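RavO (Legionella pneumophila subsp. pneumophila, PDB 6DM4) binds a phosphotyrosine peptide of human Shc1 through its SH2 domain, the part of the longer protein present here. Local coordinates at residues E11-R16 with V56-S61; E26-Y31 with D66-I71; A37-R42 with G100-L105; W43-E48 with S70-I75; A60-S65 with Q107-N112. All coordinates share one frame; numbering follows the deposited sequence.

How the interactions relate
All five contacts lie on the antiparallel sheet of the SH2 domain. Interactions 1, 3 and 5 pack one face, against helices 4-13 and 101-119. Interactions 2 and 4 lie on the other face, which carries helix 25-34; there the loop after strand 40-43 binds the phosphotyrosine side chain of the peptide. The centres of interactions 1 and 3 are about 7 Å apart, and both contacts reach the same sulfate. Strand 55-64 ties the set together: Ala59 O is 2.8 Å from Arg42 N, and Ile58 O is 2.7 Å from Tyr73 N. On the peptide side Ser70 OG lies 2.7 Å from Ser61 OG and 3.1 Å from Arg42 NH2. Arg42 itself bonds the modified side chain.

Interaction 1. Residues E11-R16 with V56-S61; sequences EIFVDR and VFIAAS. With SO4 (sulfate ion), chain H.
Arg16 NH2 donates to O4 of a sulfate ion at 2.9 Å. NH1 of the same residue donates to sulfate O1 at 3.0 Å, with an N-H...O angle of 165°. O1 lies in the guanidinium plane, so the ion is met at the edge of the group. The sulfate probably comes from the crystallisation liquor, and Glu38 N binds it too. The direct contact with strand 56-61 is apolar. Phe13 CE1 meets Ile58 CD1 at 3.7 Å, and this methyl sits at the ring edge, near its plane. Ile12 CG2 faces Ile58 CG2 more loosely, at 4.3 Å. Ile58 thus uses two branches. Its CG1 is anti to the carbonyl carbon (chi1 -53°), which carries CD1 to Phe13 while CG2 is left for Ile12. Helix 4-13 is thereby seated on the central sheet of the SH2 domain. Phe13 also packs on Phe13 of the second subunit. No hydrogen bond crosses between the segments, so their direct contact is buried hydrocarbon packing alone.

Interaction 2. Residues E26-Y31 with D66-I71; sequences EEVKQY and DGIHSI. With SO4 (sulfate ion), chain I.
Val28 and Lys29 of helix 25-34 pack on Ile68 in strand 67-76. This is one of the helix-on-sheet layers of the SH2 fold, on the side where the phosphotyrosine side chain binds. Ile68 points at the helix and divides its branches between the two partners. Its CG2 meets Val28 CG1 at 3.8 Å. Its CD1 lies against the root of Lys29, 3.6 Å from Lys29 CA and 3.7 Å from Lys29 CG. Val28 is the buried member. Beyond Ile68 it also touches Arg42 and Ser61, and so reaches two more strands of the sheet.

The other side is looser. Lys29 is exposed, and only its first carbons take part. CG stands anti to the carbonyl carbon (chi1 -62°) and the rest of the chain runs on extended, taking NZ away from the strand. Tyr31 packs on Ile40 of strand 40-43. A sulfate modelled beside Tyr31 OH is implausibly close, so that bond is doubtful. On the strand, the ring of His69 turns back to Asp66, in the turn before strand 67-76. NE2 of His69 donates to Asp66 OD1 at a short 2.5 Å, in the ring plane and on the syn lone pair of the carboxylate, with an N-H...O angle of 158°.

Interaction 3. Residues A37-R42 with G100-L105; sequences AEFILR and GVMATL. With SO4 (sulfate ion), chain H.
Apolar contacts join Phe39 and Leu41 to Met102 and Leu105. The Leu41 and Met102 side chains meet end-on, with Leu41 CD1 at 3.6 Å from Met102 SD. The thioether chain is folded at chi2 and chi3 (-46° and -51°). This brings CE round to the edge of the Phe39 ring, 4.2 Å from CZ of Phe39. Leu41 CD1 also touches Leu105 CD1, so one methyl is set between two residues one helical turn apart.

These contacts lay the start of helix 101-119 on strand 40-43, as the C-terminal helix lies on the central sheet in SH2 domains. The strand alternates its sides. Leu41 faces this helix, while Ile40 and Arg42 face helix 25-34, and Arg42 bonds the phosphotyrosine side chain of the peptide.

No hydrogen bond joins the two segments directly. Gly100, at the N-cap position, accepts twice through its carbonyl O. Thr104 OG1 donates to it at 2.8 Å from above the carbonyl plane, and Thr104 N donates at 3.0 Å. At the far end Glu38 N shares its hydrogen between two sulfate oxygens, at 2.9 Å to O2 and 3.1 Å to O3.

Interaction 4. Residues W43-E48 with S70-I75; sequences WSSANE and SIRYGI
The phosphotyrosine pocket of the SH2 domain is lined here by the loop after strand 40-43 and by Arg72 from strand 67-76. Ala46 CB sits over one face of the Arg72 guanidinium, 3.7 Å above its plane and offset toward the rim. Arg72 CG is anti to the backbone N, and the chain bends at chi3 (-65°), which turns the flat group across the methyl. Ser44 OG is 3.6 Å from Arg72 NE, and Ser45 OG is 3.8 Å from Arg72 NH2. Both hydroxyls approach the guanidinium obliquely. Their main partner is the modified side chain of the peptide, to which Ser44 OG, Ser45 OG and Arg72 NH2 are all hydrogen-bonded. Ser44 OG has a second role: it accepts from Ala46 N at 3.1 Å, with an angle of 165°. That capping bond fixes the turn into helix 46-49 and also steadies the hydroxyl. A cationic guanidinium and loop hydroxyls gathered round one phosphorylated side chain are typical of the phosphotyrosine pocket in SH2 domains.

Interaction 5. Residues A60-S65 with Q107-N112; sequences ASFQAS and QHITQN
Strand 60-64 and helix 107-112 run in nearly the same direction, their axes 26° apart and 9.7 Å from each other at closest approach. Ile109 fills the gap between them. Its two branches go to different residues of the strand. CD1 of Ile109 presses on Ala60 CB at 3.5 Å, tighter than usual for two carbons, and CG1 of Ile109 follows at 3.6 Å. The small Ala60 side chain probably helps the Ile109 tip to sit this near the strand. The CG2 branch of Ile109 meets Phe62 CD2 at 3.9 Å. CG1 stands anti to the carbonyl carbon (chi1 -67°) and runs to the alanine, which leaves CG2, anti to the backbone N, for the ring. The Phe62 and Ile109 side chains lie alongside each other, pointing opposite ways. The CZ end of Phe62 comes obliquely to the Asn112 backbone, 4.4 Å from Asn112 C.

The Asn112 amide turns away from the strand. Its ND2 donates to His108 O at 2.9 Å. Asn112 also packs on an apolar side chain of the bound peptide. On the helix flank, Gln111 NE2 donates to Gln107 OE1 at 3.1 Å, in the carbonyl plane. Leu41 and Tyr73, from the strands beside 55-64, also touch Ile109. A C-terminal helix laid on the central strands, opposite the face that carries helix 25-34, is typical of the SH2 fold.

Interaction 1. Residues E11-R16 with V56-S61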
# COMPACT_ATOMS: atom_id res chain seq x y z
N GLU A 11 -0.65 -0.46 6.00
CA GLU A 11 -1.91 -0.44 6.73
C GLU A 11 -3.00 0.25 5.91
O GLU A 11 -4.15 -0.18 5.92
CB GLU A 11 -1.72 0.26 8.08
CG GLU A 11 -1.75 -0.67 9.27
CD GLU A 11 -1.50 0.04 10.59
OE1 GLU A 11 -0.34 0.46 10.84
OE2 GLU A 11 -2.45 0.19 11.38
N ILE A 12 -2.64 1.32 5.20
CA ILE A 12 -3.63 2.07 4.43
C ILE A 12 -3.99 1.32 3.15
O ILE A 12 -5.17 1.14 2.82
CB ILE A 12 -3.12 3.49 4.13
CG1 ILE A 12 -2.96 4.29 5.42
CG2 ILE A 12 -4.06 4.24 3.16
CD1 ILE A 12 -2.44 5.69 5.20
N PHE A 13 -2.98 0.88 2.40
CA PHE A 13 -3.21 0.38 1.05
C PHE A 13 -3.89 -0.98 1.03
O PHE A 13 -4.49 -1.34 0.01
CB PHE A 13 -1.90 0.32 0.27
CG PHE A 13 -1.32 1.68 -0.04
CD1 PHE A 13 -2.14 2.80 -0.10
CD2 PHE A 13 0.04 1.83 -0.28
CE1 PHE A 13 -1.60 4.04 -0.39
CE2 PHE A 13 0.57 3.07 -0.57
CZ PHE A 13 -0.24 4.18 -0.62
N VAL A 14 -3.80 -1.76 2.11
CA VAL A 14 -4.51 -3.04 2.14
C VAL A 14 -5.97 -2.89 2.55
O VAL A 14 -6.74 -3.85 2.43
CB VAL A 14 -3.86 -4.08 3.08
CG1 VAL A 14 -2.37 -4.23 2.80
CG2 VAL A 14 -4.09 -3.69 4.54
N ASP A 15 -6.37 -1.73 3.05
CA ASP A 15 -7.70 -1.56 3.59
C ASP A 15 -8.72 -1.43 2.46
O ASP A 15 -8.43 -0.85 1.41
CB ASP A 15 -7.77 -0.34 4.50
CG ASP A 15 -9.09 -0.22 5.23
OD1 ASP A 15 -9.20 -0.75 6.36
OD2 ASP A 15 -10.03 0.39 4.67
N ARG A 16 -9.92 -1.97 2.69
CA ARG A 16 -10.94 -1.97 1.65
C ARG A 16 -11.39 -0.56 1.27
O ARG A 16 -11.90 -0.36 0.16
CB ARG A 16 -12.15 -2.80 2.08
CG ARG A 16 -12.86 -2.29 3.33
CD ARG A 16 -14.04 -3.18 3.68
NE ARG A 16 -14.84 -2.63 4.77
CZ ARG A 16 -15.81 -1.74 4.61
NH1 ARG A 16 -16.11 -1.29 3.40
NH2 ARG A 16 -16.49 -1.30 5.66
N VAL A 56 4.28 11.33 1.73
CA VAL A 56 3.39 10.63 0.82
C VAL A 56 1.97 11.06 1.15
O VAL A 56 1.56 11.02 2.31
CB VAL A 56 3.55 9.10 0.94
CG1 VAL A 56 2.50 8.38 0.11
CG2 VAL A 56 4.95 8.69 0.51
N PHE A 57 1.23 11.50 0.13
CA PHE A 57 -0.06 12.14 0.35
C PHE A 57 -1.19 11.17 0.05
O PHE A 57 -1.19 10.51 -1.00
CB PHE A 57 -0.19 13.39 -0.52
CG PHE A 57 0.80 14.48 -0.18
CD1 PHE A 57 0.52 15.39 0.82
CD2 PHE A 57 1.99 14.60 -0.88
CE1 PHE A 57 1.42 16.40 1.13
CE2 PHE A 57 2.89 15.60 -0.57
CZ PHE A 57 2.61 16.50 0.44
N ILE A 58 -2.15 11.10 0.96
CA ILE A 58 -3.34 10.27 0.82
C ILE A 58 -4.55 11.15 1.09
O ILE A 58 -4.58 11.87 2.09
CB ILE A 58 -3.34 9.07 1.80
CG1 ILE A 58 -2.04 8.28 1.67
CG2 ILE A 58 -4.55 8.19 1.55
CD1 ILE A 58 -1.84 7.65 0.32
N ALA A 59 -5.54 11.09 0.20
CA ALA A 59 -6.76 11.86 0.39
C ALA A 59 -7.91 10.95 0.80
O ALA A 59 -7.99 9.79 0.38
CB ALA A 59 -7.15 12.63 -0.88
N ALA A 60 -8.78 11.48 1.65
CA ALA A 60 -10.08 10.87 1.91
C ALA A 60 -11.15 11.65 1.17
O ALA A 60 -11.02 12.86 0.95
CB ALA A 60 -10.38 10.86 3.41
N SER A 61 -12.22 10.96 0.78
CA SER A 61 -13.37 11.60 0.16
C SER A 61 -14.64 11.00 0.73
O SER A 61 -14.68 9.80 1.03
CB SER A 61 -13.36 11.44 -1.37
OG SER A 61 -12.30 12.19 -1.95
S SO4 H . -18.18 1.83 4.60
O1 SO4 H . -18.22 0.80 3.56
O2 SO4 H . -19.49 2.48 4.70
O3 SO4 H . -17.17 2.83 4.26
O4 SO4 H . -17.86 1.22 5.89

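Interaction 2. Residues E26-Y31 with D66-I71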
# COMPACT_ATOMS: atom_id res chain seq x y z
N GLU A 26 -13.28 13.67 -11.35
CA GLU A 26 -14.38 13.05 -12.09
C GLU A 26 -14.62 11.63 -11.61
O GLU A 26 -15.78 11.22 -11.44
CB GLU A 26 -14.07 13.08 -13.58
CG GLU A 26 -15.14 12.44 -14.48
CD GLU A 26 -16.50 13.11 -14.36
OE1 GLU A 26 -17.52 12.38 -14.36
OE2 GLU A 26 -16.55 14.35 -14.26
N GLU A 27 -13.55 10.86 -11.39
CA GLU A 27 -13.72 9.48 -10.97
C GLU A 27 -14.32 9.40 -9.57
O GLU A 27 -15.11 8.49 -9.28
CB GLU A 27 -12.39 8.74 -11.05
CG GLU A 27 -12.00 8.42 -12.50
CD GLU A 27 -10.59 7.88 -12.65
OE1 GLU A 27 -9.76 8.10 -11.75
OE2 GLU A 27 -10.32 7.26 -13.70
N VAL A 28 -13.95 10.34 -8.69
CA VAL A 28 -14.54 10.41 -7.35
C VAL A 28 -16.04 10.66 -7.44
O VAL A 28 -16.84 9.99 -6.78
CB VAL A 28 -13.85 11.50 -6.50
CG1 VAL A 28 -14.54 11.63 -5.16
CG2 VAL A 28 -12.37 11.19 -6.31
N LYS A 29 -16.44 11.67 -8.23
CA LYS A 29 -17.86 11.93 -8.40
C LYS A 29 -18.60 10.72 -8.95
O LYS A 29 -19.69 10.38 -8.49
CB LYS A 29 -18.08 13.13 -9.33
CG LYS A 29 -17.50 14.44 -8.83
CD LYS A 29 -17.81 15.55 -9.83
CE LYS A 29 -17.05 16.82 -9.53
NZ LYS A 29 -17.25 17.82 -10.62
N GLN A 30 -18.01 10.07 -9.96
CA GLN A 30 -18.64 8.88 -10.53
C GLN A 30 -18.77 7.77 -9.49
O GLN A 30 -19.78 7.06 -9.46
CB GLN A 30 -17.83 8.40 -11.74
CG GLN A 30 -18.45 7.21 -12.47
CD GLN A 30 -19.82 7.51 -13.06
OE1 GLN A 30 -20.09 8.61 -13.53
NE2 GLN A 30 -20.69 6.51 -13.03
N TYR A 31 -17.77 7.62 -8.62
CA TYR A 31 -17.83 6.57 -7.61
C TYR A 31 -19.03 6.77 -6.68
O TYR A 31 -19.82 5.84 -6.46
CB TYR A 31 -16.53 6.52 -6.80
CG TYR A 31 -16.60 5.49 -5.70
CD1 TYR A 31 -16.43 4.14 -5.98
CD2 TYR A 31 -16.90 5.86 -4.40
CE1 TYR A 31 -16.53 3.19 -4.98
CE2 TYR A 31 -17.00 4.92 -3.40
CZ TYR A 31 -16.81 3.59 -3.70
OH TYR A 31 -16.92 2.64 -2.71
N ASP A 66 -24.63 18.25 0.29
CA ASP A 66 -24.15 19.37 -0.51
C ASP A 66 -23.03 18.98 -1.46
O ASP A 66 -22.47 19.85 -2.14
CB ASP A 66 -23.70 20.53 0.39
CG ASP A 66 -22.36 20.28 1.05
OD1 ASP A 66 -22.00 19.10 1.26
OD2 ASP A 66 -21.66 21.27 1.36
N GLY A 67 -22.68 17.69 -1.54
CA GLY A 67 -21.68 17.25 -2.48
C GLY A 67 -20.54 16.47 -1.86
O GLY A 67 -20.63 16.01 -0.71
N ILE A 68 -19.46 16.31 -2.60
CA ILE A 68 -18.32 15.53 -2.15
C ILE A 68 -17.36 16.45 -1.42
O ILE A 68 -17.13 17.60 -1.82
CB ILE A 68 -17.64 14.83 -3.34
CG1 ILE A 68 -18.57 13.75 -3.89
CG2 ILE A 68 -16.31 14.22 -2.94
CD1 ILE A 68 -18.55 13.66 -5.37
N HIS A 69 -16.83 15.95 -0.30
CA HIS A 69 -15.81 16.62 0.48
C HIS A 69 -14.58 15.73 0.56
O HIS A 69 -14.68 14.50 0.55
CB HIS A 69 -16.32 16.95 1.89
CG HIS A 69 -17.57 17.76 1.90
ND1 HIS A 69 -17.57 19.12 2.09
CD2 HIS A 69 -18.87 17.40 1.74
CE1 HIS A 69 -18.81 19.57 2.04
NE2 HIS A 69 -19.62 18.55 1.83
N SER A 70 -13.41 16.36 0.65
CA SER A 70 -12.16 15.62 0.73
C SER A 70 -11.30 16.17 1.86
O SER A 70 -11.46 17.31 2.29
CB SER A 70 -11.40 15.66 -0.61
OG SER A 70 -12.05 14.86 -1.59
N ILE A 71 -10.41 15.32 2.36
CA ILE A 71 -9.42 15.68 3.37
C ILE A 71 -8.08 15.14 2.89
O ILE A 71 -8.00 13.98 2.46
CB ILE A 71 -9.77 15.09 4.75
CG1 ILE A 71 -11.19 15.43 5.16
CG2 ILE A 71 -8.77 15.58 5.81
CD1 ILE A 71 -11.67 14.62 6.35
S SO4 I . -17.56 -0.66 -3.94
O1 SO4 I . -16.90 -0.32 -5.20
O2 SO4 I . -18.81 -1.36 -4.22
O3 SO4 I . -17.84 0.56 -3.19
O4 SO4 I . -16.69 -1.53 -3.15

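Interaction 3. Residues A37-R42 with G100-L105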
# COMPACT_ATOMS: atom_id res chain seq x y z
N ALA A 37 -20.83 3.85 0.28
CA ALA A 37 -19.72 3.80 1.23
C ALA A 37 -19.65 5.08 2.05
O ALA A 37 -20.00 6.17 1.57
CB ALA A 37 -18.41 3.58 0.49
N GLU A 38 -19.18 4.96 3.29
CA GLU A 38 -19.09 6.15 4.14
C GLU A 38 -17.94 7.05 3.71
O GLU A 38 -18.05 8.28 3.79
CB GLU A 38 -18.96 5.75 5.61
CG GLU A 38 -20.26 5.30 6.26
CD GLU A 38 -21.34 6.38 6.26
OE1 GLU A 38 -21.00 7.58 6.43
OE2 GLU A 38 -22.53 6.03 6.08
N PHE A 39 -16.82 6.47 3.28
CA PHE A 39 -15.73 7.27 2.75
C PHE A 39 -14.83 6.37 1.92
O PHE A 39 -14.91 5.14 1.99
CB PHE A 39 -14.91 7.95 3.86
CG PHE A 39 -14.11 7.00 4.72
CD1 PHE A 39 -14.67 6.39 5.83
CD2 PHE A 39 -12.78 6.74 4.42
CE1 PHE A 39 -13.92 5.53 6.62
CE2 PHE A 39 -12.02 5.87 5.21
CZ PHE A 39 -12.60 5.26 6.30
N ILE A 40 -13.98 7.00 1.11
CA ILE A 40 -12.89 6.29 0.46
C ILE A 40 -11.57 6.98 0.79
O ILE A 40 -11.52 8.15 1.16
CB ILE A 40 -13.07 6.22 -1.07
CG1 ILE A 40 -13.08 7.62 -1.69
CG2 ILE A 40 -14.31 5.43 -1.39
CD1 ILE A 40 -13.11 7.63 -3.22
N LEU A 41 -10.50 6.22 0.63
CA LEU A 41 -9.14 6.74 0.60
C LEU A 41 -8.59 6.56 -0.81
O LEU A 41 -8.99 5.64 -1.54
CB LEU A 41 -8.25 6.02 1.61
CG LEU A 41 -8.69 6.18 3.07
CD1 LEU A 41 -7.89 5.29 3.97
CD2 LEU A 41 -8.54 7.63 3.49
N ARG A 42 -7.68 7.45 -1.20
CA ARG A 42 -7.21 7.44 -2.58
C ARG A 42 -5.85 8.11 -2.64
O ARG A 42 -5.45 8.82 -1.72
CB ARG A 42 -8.19 8.16 -3.52
CG ARG A 42 -8.55 9.56 -3.06
CD ARG A 42 -9.56 10.21 -3.98
NE ARG A 42 -9.96 11.54 -3.53
CZ ARG A 42 -9.23 12.63 -3.69
NH1 ARG A 42 -8.05 12.55 -4.31
NH2 ARG A 42 -9.67 13.80 -3.25
N GLY A 100 -4.74 1.44 15.61
CA GLY A 100 -3.89 1.57 14.46
C GLY A 100 -4.31 2.69 13.52
O GLY A 100 -5.19 3.51 13.82
N VAL A 101 -3.65 2.71 12.36
CA VAL A 101 -3.74 3.85 11.46
C VAL A 101 -5.14 3.95 10.85
O VAL A 101 -5.74 5.03 10.82
CB VAL A 101 -2.66 3.77 10.38
CG1 VAL A 101 -2.84 4.88 9.35
CG2 VAL A 101 -1.28 3.84 11.01
N MET A 102 -5.67 2.83 10.35
CA MET A 102 -6.99 2.89 9.73
C MET A 102 -8.05 3.24 10.76
O MET A 102 -8.99 3.99 10.46
CB MET A 102 -7.32 1.57 9.04
CG MET A 102 -6.88 1.45 7.58
SD MET A 102 -7.24 2.88 6.53
CE MET A 102 -8.99 3.15 6.86
N ALA A 103 -7.92 2.71 11.98
CA ALA A 103 -8.83 3.10 13.05
C ALA A 103 -8.74 4.60 13.32
O ALA A 103 -9.75 5.22 13.67
CB ALA A 103 -8.53 2.32 14.32
N THR A 104 -7.56 5.18 13.13
CA THR A 104 -7.38 6.61 13.36
C THR A 104 -8.02 7.43 12.25
O THR A 104 -8.82 8.34 12.51
CB THR A 104 -5.89 6.94 13.48
OG1 THR A 104 -5.31 6.19 14.55
CG2 THR A 104 -5.70 8.43 13.75
N LEU A 105 -7.67 7.12 11.00
CA LEU A 105 -8.24 7.83 9.86
C LEU A 105 -9.75 7.73 9.84
O LEU A 105 -10.44 8.72 9.57
CB LEU A 105 -7.64 7.27 8.56
CG LEU A 105 -6.21 7.71 8.26
CD1 LEU A 105 -5.62 6.88 7.13
CD2 LEU A 105 -6.17 9.20 7.94
S SO4 H . -18.18 1.83 4.60
O1 SO4 H . -18.22 0.80 3.56
O2 SO4 H . -19.49 2.48 4.70
O3 SO4 H . -17.17 2.83 4.26
O4 SO4 H . -17.86 1.22 5.89

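Interaction 4. Residues W43-E48 with S70-I75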
# COMPACT_ATOMS: atom_id res chain seq x y z
N TRP A 43 -5.17 7.88 -3.75
CA TRP A 43 -3.88 8.51 -3.99
C TRP A 43 -4.09 10.00 -4.27
O TRP A 43 -4.79 10.36 -5.22
CB TRP A 43 -3.18 7.80 -5.14
CG TRP A 43 -1.74 8.18 -5.39
CD1 TRP A 43 -1.28 9.00 -6.37
CD2 TRP A 43 -0.58 7.70 -4.68
NE1 TRP A 43 0.09 9.08 -6.31
CE2 TRP A 43 0.54 8.30 -5.28
CE3 TRP A 43 -0.39 6.84 -3.60
CZ2 TRP A 43 1.84 8.06 -4.84
CZ3 TRP A 43 0.90 6.60 -3.16
CH2 TRP A 43 2.00 7.21 -3.77
N SER A 44 -3.50 10.85 -3.44
CA SER A 44 -3.75 12.29 -3.49
C SER A 44 -3.06 12.94 -4.68
O SER A 44 -1.98 12.52 -5.11
CB SER A 44 -3.27 12.95 -2.20
OG SER A 44 -3.17 14.36 -2.34
N SER A 45 -3.68 14.01 -5.19
CA SER A 45 -3.10 14.79 -6.27
C SER A 45 -1.77 15.43 -5.89
O SER A 45 -0.96 15.75 -6.77
CB SER A 45 -4.08 15.88 -6.72
OG SER A 45 -4.09 16.95 -5.80
N ALA A 46 -1.53 15.65 -4.59
CA ALA A 46 -0.32 16.33 -4.16
C ALA A 46 0.94 15.51 -4.40
O ALA A 46 2.04 16.07 -4.32
CB ALA A 46 -0.41 16.68 -2.67
N ASN A 47 0.82 14.21 -4.69
CA ASN A 47 2.00 13.39 -4.89
C ASN A 47 2.75 13.78 -6.16
O ASN A 47 3.99 13.83 -6.17
CB ASN A 47 1.61 11.91 -4.92
CG ASN A 47 1.24 11.39 -3.55
OD1 ASN A 47 2.06 11.43 -2.62
ND2 ASN A 47 0.02 10.90 -3.40
N GLU A 48 2.02 14.06 -7.24
CA GLU A 48 2.62 14.54 -8.48
C GLU A 48 2.67 16.06 -8.57
O GLU A 48 3.37 16.60 -9.43
CB GLU A 48 1.84 14.00 -9.68
CG GLU A 48 2.61 13.01 -10.55
CD GLU A 48 1.72 12.31 -11.56
OE1 GLU A 48 0.94 11.42 -11.15
OE2 GLU A 48 1.80 12.63 -12.76
N SER A 70 -13.41 16.36 0.65
CA SER A 70 -12.16 15.62 0.73
C SER A 70 -11.30 16.17 1.86
O SER A 70 -11.46 17.31 2.29
CB SER A 70 -11.40 15.66 -0.61
OG SER A 70 -12.05 14.86 -1.59
N ILE A 71 -10.41 15.32 2.36
CA ILE A 71 -9.42 15.68 3.37
C ILE A 71 -8.08 15.14 2.89
O ILE A 71 -8.00 13.98 2.46
CB ILE A 71 -9.77 15.09 4.75
CG1 ILE A 71 -11.19 15.43 5.16
CG2 ILE A 71 -8.77 15.58 5.81
CD1 ILE A 71 -11.67 14.62 6.35
N ARG A 72 -7.04 15.95 2.97
CA ARG A 72 -5.71 15.51 2.55
C ARG A 72 -4.87 15.14 3.76
O ARG A 72 -4.81 15.90 4.73
CB ARG A 72 -5.01 16.59 1.72
CG ARG A 72 -3.67 16.10 1.16
CD ARG A 72 -2.95 17.19 0.40
NE ARG A 72 -3.70 17.59 -0.79
CZ ARG A 72 -3.45 18.70 -1.47
NH1 ARG A 72 -2.48 19.51 -1.08
NH2 ARG A 72 -4.17 18.99 -2.55
N TYR A 73 -4.23 13.98 3.69
CA TYR A 73 -3.34 13.50 4.74
C TYR A 73 -1.94 13.30 4.18
O TYR A 73 -1.76 13.08 2.98
CB TYR A 73 -3.84 12.18 5.35
CG TYR A 73 -5.19 12.32 6.01
CD1 TYR A 73 -5.31 12.86 7.29
CD2 TYR A 73 -6.34 11.92 5.36
CE1 TYR A 73 -6.54 12.99 7.89
CE2 TYR A 73 -7.58 12.05 5.95
CZ TYR A 73 -7.68 12.59 7.21
OH TYR A 73 -8.92 12.71 7.79
N GLY A 74 -0.95 13.35 5.06
CA GLY A 74 0.43 13.13 4.67
C GLY A 74 1.13 12.23 5.66
O GLY A 74 0.86 12.27 6.86
N ILE A 75 2.05 11.42 5.14
CA ILE A 75 2.90 10.55 5.94
C ILE A 75 4.35 10.93 5.68
O ILE A 75 4.79 10.94 4.52
CB ILE A 75 2.68 9.06 5.61
CG1 ILE A 75 1.19 8.71 5.61
CG2 ILE A 75 3.45 8.16 6.58
CD1 ILE A 75 0.88 7.41 4.89

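Interaction 5. Residues A60-S65 with Q107-N112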
# COMPACT_ATOMS: atom_id res chain seq x y z
N ALA A 60 -8.78 11.48 1.65
CA ALA A 60 -10.08 10.87 1.91
C ALA A 60 -11.15 11.65 1.17
O ALA A 60 -11.02 12.86 0.95
CB ALA A 60 -10.38 10.86 3.41
N SER A 61 -12.22 10.96 0.78
CA SER A 61 -13.37 11.60 0.16
C SER A 61 -14.64 11.00 0.73
O SER A 61 -14.68 9.80 1.03
CB SER A 61 -13.36 11.44 -1.37
OG SER A 61 -12.30 12.19 -1.95
N PHE A 62 -15.66 11.83 0.91
CA PHE A 62 -16.97 11.35 1.32
C PHE A 62 -18.02 12.27 0.74
O PHE A 62 -17.72 13.33 0.19
CB PHE A 62 -17.09 11.25 2.85
CG PHE A 62 -16.78 12.54 3.57
CD1 PHE A 62 -17.77 13.49 3.76
CD2 PHE A 62 -15.51 12.78 4.06
CE1 PHE A 62 -17.49 14.67 4.42
CE2 PHE A 62 -15.23 13.96 4.72
CZ PHE A 62 -16.22 14.91 4.90
N GLN A 63 -19.28 11.85 0.85
CA GLN A 63 -20.39 12.59 0.27
C GLN A 63 -21.38 12.98 1.35
O GLN A 63 -21.74 12.16 2.20
CB GLN A 63 -21.10 11.75 -0.80
CG GLN A 63 -22.17 12.52 -1.56
CD GLN A 63 -22.72 11.73 -2.73
OE1 GLN A 63 -22.84 12.25 -3.84
NE2 GLN A 63 -23.08 10.47 -2.49
N ALA A 64 -21.81 14.24 1.32
CA ALA A 64 -22.94 14.75 2.09
C ALA A 64 -23.97 15.31 1.12
O ALA A 64 -23.81 15.22 -0.10
CB ALA A 64 -22.49 15.81 3.10
N SER A 65 -25.04 15.90 1.66
CA SER A 65 -26.12 16.37 0.80
C SER A 65 -25.71 17.56 -0.06
O SER A 65 -26.37 17.83 -1.07
CB SER A 65 -27.34 16.74 1.64
OG SER A 65 -27.04 17.76 2.57
N GLN A 107 -11.81 7.54 12.34
CA GLN A 107 -12.36 8.50 13.30
C GLN A 107 -12.22 9.93 12.80
O GLN A 107 -13.15 10.73 12.93
CB GLN A 107 -11.69 8.34 14.66
CG GLN A 107 -12.04 7.04 15.36
CD GLN A 107 -13.53 6.91 15.58
OE1 GLN A 107 -14.19 7.85 16.04
NE2 GLN A 107 -14.07 5.73 15.28
N HIS A 108 -11.07 10.28 12.23
CA HIS A 108 -10.86 11.65 11.75
C HIS A 108 -11.81 11.98 10.61
O HIS A 108 -12.32 13.11 10.51
CB HIS A 108 -9.41 11.83 11.31
CG HIS A 108 -9.01 13.26 11.09
ND1 HIS A 108 -9.16 13.90 9.88
CD2 HIS A 108 -8.44 14.16 11.93
CE1 HIS A 108 -8.72 15.14 9.98
NE2 HIS A 108 -8.28 15.33 11.21
N ILE A 109 -12.07 11.01 9.73
CA ILE A 109 -12.91 11.25 8.56
C ILE A 109 -14.39 11.25 8.94
O ILE A 109 -15.14 12.15 8.54
CB ILE A 109 -12.61 10.20 7.47
CG1 ILE A 109 -11.20 10.39 6.92
CG2 ILE A 109 -13.62 10.31 6.33
CD1 ILE A 109 -10.56 9.12 6.39
N THR A 110 -14.84 10.24 9.68
CA THR A 110 -16.26 10.12 9.96
C THR A 110 -16.74 11.20 10.93
O THR A 110 -17.86 11.70 10.79
CB THR A 110 -16.61 8.74 10.50
OG1 THR A 110 -15.89 8.50 11.71
CG2 THR A 110 -16.26 7.66 9.48
N GLN A 111 -15.91 11.58 11.90
CA GLN A 111 -16.28 12.69 12.77
C GLN A 111 -16.33 13.99 11.98
O GLN A 111 -17.20 14.83 12.22
CB GLN A 111 -15.29 12.80 13.94
CG GLN A 111 -15.39 11.67 14.95
CD GLN A 111 -14.52 11.90 16.18
OE1 GLN A 111 -14.30 13.03 16.60
NE2 GLN A 111 -14.03 10.81 16.77
N ASN A 112 -15.40 14.18 11.03
CA ASN A 112 -15.44 15.37 10.19
C ASN A 112 -16.67 15.38 9.30
O ASN A 112 -17.30 16.42 9.10
CB ASN A 112 -14.17 15.46 9.34
CG ASN A 112 -13.15 16.41 9.92
OD1 ASN A 112 -13.47 17.53 10.28
ND2 ASN A 112 -11.91 15.95 10.05